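Local coordinates for flower-specific defensin (Nicotiana alata, PDB 4AAZ), which defends the plant against fungi such as Fusarium oxysporum and Botrytis cinerea and retards the growth of Helicoverpa caterpillars, at residues A[1-7]-A[41-47]. Residues are numbered along the deposited sequence; the frame is centred on the assembly and turned at random.
Sequences RECKTES and CLCTKPC. With EDO (1,2-ethanediol), chain E.
Oxygen O of the terminal carboxylate of Cys47 is gripped by the Arg1 side chain, with NE at 2.7 Å and, more weakly, NH2. The oxygen sits beside the guanidinium, 8° out of its plane; extended through chi1 and chi2, the chain bends at chi3 (46°), which brings NE onto this oxygen. In return, the backbone N of Cys47 bonds to Arg1 O, so the two chain termini are tied together. Next to them the Cys3–Cys47 disulfide, SG to SG 2.0 Å, closes this end covalently. Inward, the backbones of 2-6 and 41-46 pair antiparallel: Thr5 and Cys43 exchange two bonds, and Cys3 N reaches Lys45 O at 3.0 Å; just past the strand, Ser7 N bonds to Cys41 O at 2.8 Å. Strand 41-46 is the centre of the three-stranded antiparallel sheet of the cysteine-stabilised alpha-beta defensin fold, with 2-6 and 31-34 at its edges; Cys41 and Cys43 pin the central strand to helix 17-26 through Cys20 and Cys24. Ser7 CB packs 3.6 Å from both Cys41 SG and Cys43 SG, while its OG bonds to Glu27 and Phe10 N. On the face that carries Lys4, Glu6, Leu42 and Thr44, Lys4 CG lies alongside Thr44 CG2 at 3.7 Å, and Leu42 CD2 rests against Glu6 CA and CB. One water joins Glu2 OE1 to Thr44 OG1; another donates to Glu6 OE2 and accepts from Cys41 N, while Glu6 OE1 forms a salt bridge with Arg40.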
loop_
_atom_site.group_PDB
_atom_site.type_symbol
_atom_site.label_atom_id
_atom_site.label_comp_id
_atom_site.label_asym_id
_atom_site.label_seq_id
_atom_site.Cartn_x
_atom_site.Cartn_y
_atom_site.Cartn_z
ATOM N N ARG A 1 -9.855 9.456 -9.969
ATOM C CA ARG A 1 -9.959 7.985 -10.075
ATOM C C ARG A 1 -8.619 7.388 -9.723
ATOM O O ARG A 1 -7.617 7.740 -10.330
ATOM C CB ARG A 1 -10.365 7.612 -11.501
ATOM C CG ARG A 1 -10.504 6.113 -11.764
ATOM C CD ARG A 1 -10.924 5.860 -13.233
ATOM N NE ARG A 1 -10.088 6.703 -14.070
ATOM C CZ ARG A 1 -10.509 7.691 -14.826
ATOM N NH1 ARG A 1 -11.812 7.967 -14.970
ATOM N NH2 ARG A 1 -9.614 8.433 -15.439
ATOM N N GLU A 2 -8.605 6.546 -8.694
ATOM C CA GLU A 2 -7.385 5.865 -8.287
ATOM C C GLU A 2 -7.654 4.390 -8.238
ATOM O O GLU A 2 -8.807 3.951 -8.070
ATOM C CB GLU A 2 -6.834 6.390 -6.950
ATOM C CG GLU A 2 -6.588 7.883 -7.001
ATOM C CD GLU A 2 -5.474 8.374 -6.143
ATOM O OE1 GLU A 2 -5.118 7.684 -5.171
ATOM O OE2 GLU A 2 -4.972 9.481 -6.452
ATOM N N CYS A 3 -6.590 3.636 -8.450
ATOM C CA CYS A 3 -6.638 2.188 -8.450
ATOM C C CYS A 3 -5.761 1.610 -7.359
ATOM O O CYS A 3 -4.697 2.152 -7.087
ATOM C CB CYS A 3 -6.138 1.651 -9.790
ATOM S SG CYS A 3 -7.305 1.805 -11.193
ATOM N N LYS A 4 -6.202 0.492 -6.785
ATOM C CA LYS A 4 -5.488 -0.191 -5.708
ATOM C C LYS A 4 -4.726 -1.391 -6.252
ATOM O O LYS A 4 -5.267 -2.210 -7.018
ATOM C CB LYS A 4 -6.499 -0.679 -4.650
ATOM C CG LYS A 4 -7.188 0.464 -3.943
ATOM C CD LYS A 4 -8.356 0.036 -3.071
ATOM C CE LYS A 4 -9.075 1.220 -2.402
ATOM N NZ LYS A 4 -10.229 0.779 -1.560
ATOM N N THR A 5 -3.460 -1.479 -5.881
ATOM C CA THR A 5 -2.587 -2.593 -6.245
ATOM C C THR A 5 -1.817 -2.986 -4.986
ATOM O O THR A 5 -1.191 -2.119 -4.379
ATOM C CB THR A 5 -1.589 -2.176 -7.326
ATOM O OG1 THR A 5 -2.302 -1.707 -8.479
ATOM C CG2 THR A 5 -0.704 -3.334 -7.706
ATOM N N GLU A 6 -1.851 -4.255 -4.580
ATOM C CA GLU A 6 -1.085 -4.679 -3.416
ATOM C C GLU A 6 0.382 -4.375 -3.597
ATOM O O GLU A 6 0.964 -4.621 -4.666
ATOM C CB GLU A 6 -1.295 -6.157 -3.122
ATOM C CG GLU A 6 -0.678 -6.595 -1.809
ATOM C CD GLU A 6 -1.115 -7.953 -1.308
ATOM O OE1 GLU A 6 -1.806 -8.711 -2.057
ATOM O OE2 GLU A 6 -0.758 -8.295 -0.154
ATOM N N SER A 7 1.012 -3.832 -2.574
ATOM C CA SER A 7 2.447 -3.606 -2.586
ATOM C C SER A 7 3.240 -4.853 -2.862
ATOM O O SER A 7 3.001 -5.908 -2.265
ATOM C CB SER A 7 2.871 -3.051 -1.221
ATOM O OG SER A 7 4.302 -2.952 -1.083
ATOM N N CYS A 41 -1.031 -4.431 2.530
ATOM C CA CYS A 41 -0.643 -3.084 2.143
ATOM C C CYS A 41 -1.076 -2.843 0.709
ATOM O O CYS A 41 -0.540 -3.490 -0.218
ATOM C CB CYS A 41 0.858 -2.948 2.294
ATOM S SG CYS A 41 1.529 -1.379 1.705
ATOM N N LEU A 42 -2.067 -1.971 0.538
ATOM C CA LEU A 42 -2.590 -1.647 -0.777
ATOM C C LEU A 42 -2.095 -0.288 -1.193
ATOM O O LEU A 42 -2.338 0.721 -0.512
ATOM C CB LEU A 42 -4.117 -1.691 -0.786
ATOM C CG LEU A 42 -4.733 -3.025 -0.365
ATOM C CD1 LEU A 42 -6.285 -2.911 -0.367
ATOM C CD2 LEU A 42 -4.272 -4.141 -1.271
ATOM N N CYS A 43 -1.391 -0.263 -2.316
ATOM C CA CYS A 43 -0.918 0.980 -2.897
ATOM C C CYS A 43 -1.984 1.594 -3.790
ATOM O O CYS A 43 -2.785 0.865 -4.415
ATOM C CB CYS A 43 0.343 0.755 -3.741
ATOM S SG CYS A 43 1.687 -0.105 -2.887
ATOM N N THR A 44 -1.989 2.915 -3.885
ATOM C CA THR A 44 -2.906 3.603 -4.774
ATOM C C THR A 44 -2.166 4.607 -5.646
ATOM O O THR A 44 -1.161 5.199 -5.221
ATOM C CB THR A 44 -4.027 4.325 -4.010
ATOM O OG1 THR A 44 -3.475 5.131 -2.964
ATOM C CG2 THR A 44 -4.973 3.334 -3.408
ATOM N N LYS A 45 -2.652 4.790 -6.871
ATOM C CA LYS A 45 -2.184 5.879 -7.728
ATOM C C LYS A 45 -3.282 6.163 -8.734
ATOM O O LYS A 45 -4.162 5.318 -8.925
ATOM C CB LYS A 45 -0.863 5.512 -8.429
ATOM C CG LYS A 45 -0.944 4.396 -9.451
ATOM C CD LYS A 45 0.431 4.120 -10.046
ATOM C CE LYS A 45 0.419 2.971 -11.023
ATOM N NZ LYS A 45 1.797 2.706 -11.549
ATOM N N PRO A 46 -3.258 7.328 -9.382
ATOM C CA PRO A 46 -4.257 7.647 -10.401
ATOM C C PRO A 46 -4.231 6.631 -11.524
ATOM O O PRO A 46 -3.173 6.147 -11.922
ATOM C CB PRO A 46 -3.823 9.028 -10.906
ATOM C CG PRO A 46 -3.134 9.645 -9.695
ATOM C CD PRO A 46 -2.367 8.471 -9.107
ATOM N N CYS A 47 -5.405 6.324 -12.050
ATOM C CA CYS A 47 -5.544 5.390 -13.152
ATOM C C CYS A 47 -6.697 5.774 -14.058
ATOM O O CYS A 47 -7.366 6.782 -13.775
ATOM C CB CYS A 47 -5.770 3.995 -12.644
ATOM S SG CYS A 47 -7.323 3.775 -11.752
ATOM O OXT CYS A 47 -6.936 5.101 -15.075
HETATM C C1 EDO E . -10.797 8.761 -6.211
HETATM O O1 EDO E . -9.841 8.535 -5.179
HETATM C C2 EDO E . -10.587 10.107 -6.832
HETATM O O2 EDO E . -9.272 10.173 -7.355
HETATM O O HOH W 1 -2.973 7.647 -3.773
HETATM O O HOH W 2 0.481 -6.655 1.618
#